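NAD_Gly3P_dh, NAD-dependent glycerol-3-phosphate dehydrogenase (Streptosporangium roseum, PDB 5OCM) is an NADP-binding imine reductase of the HIBADH-related family that probably reduces imines to amines with NADPH. Local coordinates at residues A[254-257]-A[258-262]. Residues are numbered along the deposited sequence; the frame is centred on the assembly and turned at random.
Sequences VNTE and LPRLV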
loop_
_atom_site.group_PDB
_atom_site.type_symbol
_atom_site.label_atom_id
_atom_site.label_comp_id
_atom_site.label_asym_id
_atom_site.label_seq_id
_atom_site.Cartn_x
_atom_site.Cartn_y
_atom_site.Cartn_z
ATOM N N VAL A 254 -10.286 -13.690 13.524
ATOM C CA VAL A 254 -10.569 -12.955 12.297
ATOM C C VAL A 254 -10.161 -13.764 11.072
ATOM O O VAL A 254 -9.524 -14.828 11.206
ATOM C CB VAL A 254 -9.953 -11.535 12.295
ATOM C CG1 VAL A 254 -10.382 -10.758 13.530
ATOM C CG2 VAL A 254 -8.467 -11.556 12.291
ATOM N N ASN A 255 -10.490 -13.255 9.885
ATOM C CA ASN A 255 -10.166 -13.966 8.635
ATOM C C ASN A 255 -8.656 -14.052 8.436
ATOM O O ASN A 255 -7.958 -13.088 8.758
ATOM C CB ASN A 255 -10.814 -13.211 7.487
ATOM C CG ASN A 255 -10.680 -13.921 6.157
ATOM O OD1 ASN A 255 -9.696 -13.749 5.456
ATOM N ND2 ASN A 255 -11.678 -14.719 5.804
ATOM N N THR A 256 -8.134 -15.145 7.906
ATOM C CA THR A 256 -6.722 -15.291 7.643
ATOM C C THR A 256 -6.362 -15.537 6.183
ATOM O O THR A 256 -5.225 -15.879 5.892
ATOM C CB THR A 256 -6.082 -16.441 8.459
ATOM O OG1 THR A 256 -6.682 -17.667 8.066
ATOM C CG2 THR A 256 -6.339 -16.228 9.933
ATOM N N GLU A 257 -7.302 -15.376 5.273
ATOM C CA GLU A 257 -7.015 -15.632 3.852
ATOM C C GLU A 257 -5.881 -14.794 3.273
ATOM O O GLU A 257 -5.092 -15.320 2.463
ATOM C CB GLU A 257 -8.259 -15.449 3.016
ATOM C CG GLU A 257 -9.202 -16.604 3.306
ATOM C CD GLU A 257 -10.528 -16.519 2.678
ATOM O OE1 GLU A 257 -11.451 -15.885 3.256
ATOM O OE2 GLU A 257 -10.617 -17.166 1.627
ATOM N N LEU A 258 -5.809 -13.512 3.663
ATOM C CA LEU A 258 -4.695 -12.689 3.141
ATOM C C LEU A 258 -3.305 -13.164 3.539
ATOM O O LEU A 258 -2.474 -13.425 2.651
ATOM C CB LEU A 258 -4.895 -11.202 3.480
ATOM C CG LEU A 258 -6.120 -10.513 2.896
ATOM C CD1 LEU A 258 -6.063 -9.092 3.417
ATOM C CD2 LEU A 258 -6.205 -10.545 1.358
ATOM N N PRO A 259 -3.012 -13.292 4.856
ATOM C CA PRO A 259 -1.671 -13.712 5.177
ATOM C C PRO A 259 -1.411 -15.173 4.786
ATOM O O PRO A 259 -0.273 -15.518 4.564
ATOM C CB PRO A 259 -1.570 -13.522 6.709
ATOM C CG PRO A 259 -2.976 -13.563 7.155
ATOM C CD PRO A 259 -3.764 -12.922 6.047
ATOM N N ARG A 260 -2.428 -16.018 4.699
ATOM C CA ARG A 260 -2.218 -17.361 4.174
ATOM C C ARG A 260 -1.738 -17.369 2.725
ATOM O O ARG A 260 -0.842 -18.142 2.399
ATOM C CB ARG A 260 -3.421 -18.281 4.326
ATOM C CG ARG A 260 -3.473 -18.702 5.823
ATOM C CD ARG A 260 -4.469 -19.804 6.192
ATOM N NE ARG A 260 -5.865 -19.379 6.085
ATOM C CZ ARG A 260 -6.694 -19.584 5.060
ATOM N NH1 ARG A 260 -7.930 -19.159 5.159
ATOM N NH2 ARG A 260 -6.342 -20.268 3.937
ATOM N N LEU A 261 -2.286 -16.482 1.892
ATOM C CA LEU A 261 -1.773 -16.370 0.509
ATOM C C LEU A 261 -0.353 -15.795 0.494
ATOM O O LEU A 261 0.499 -16.254 -0.282
ATOM C CB LEU A 261 -2.707 -15.583 -0.418
ATOM C CG LEU A 261 -2.243 -15.446 -1.876
ATOM C CD1 LEU A 261 -1.982 -16.817 -2.545
ATOM C CD2 LEU A 261 -3.221 -14.652 -2.699
ATOM N N VAL A 262 -0.079 -14.827 1.375
ATOM C CA VAL A 262 1.284 -14.257 1.510
ATOM C C VAL A 262 2.262 -15.404 1.834
ATOM O O VAL A 262 3.343 -15.506 1.213
ATOM C CB VAL A 262 1.334 -13.147 2.580
ATOM C CG1 VAL A 262 2.766 -12.720 2.903
ATOM C CG2 VAL A 262 0.461 -11.945 2.147
HETATM O O HOH W 1 -7.261 -12.163 5.932
HETATM O O HOH W 2 -9.995 -17.696 7.265
#
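R260 reaches back from the first turn of helix 257-271 to T256, the residue at its N-cap position, and two bonds join the pair. In the backbone, R260 N donates to T256 O. Along the side chain, CB and CG pass this same carbonyl, R260 CG at 3.3 Å from T256 O; R260 CD then comes to 3.6 Å from T256 OG1. A bend at chi3 (-69°) turns the guanidinium back over the turn, and R260 NE gives its hydrogen to T256 OG1 at 2.7 Å, nearly straight at 166°. The T256 side chain makes no capping bond; its hydroxyl serves R260 NE instead. That hydroxyl lies at the guanidinium edge, close to its plane, as does water 2, which accepts from R260 NH1 and from T256 N. Over one face sits E257 CA, off-centre, while R260 NH1 lies 3.4 Å from E257 CG. T256 OG1 can take this bond because chi1 of 63° sets it between the backbone N and carbonyl carbon. Replacing T256 by an alanine would probably leave R260 NE without its acceptor and the guanidinium freer to swing.

Ahead of the helix, N255 forms an Asx turn: N255 OD1 accepts from E257 N at 2.9 Å, with the donor above the carbonyl plane. Water 1 donates to OD1 and accepts from L258 N, so one amide oxygen serves two helix-start N-H groups, the second through water. N255 ND2 donates to the anti lone pair of E257 OE1 at 2.8 Å, with the oxygen nearly in the N255 amide plane. The turn links helices 235-252 and 257-271 of the reductive-aminase-like C-terminal domain, away from the cofactor and ligand sites. E257 OE1 also bonds R268 (a salt bridge) and S290 OG of the second subunit, whereas R260 relies on hydroxyl and water; its charged atoms do not touch the carboxylate, though some through-space attraction may remain.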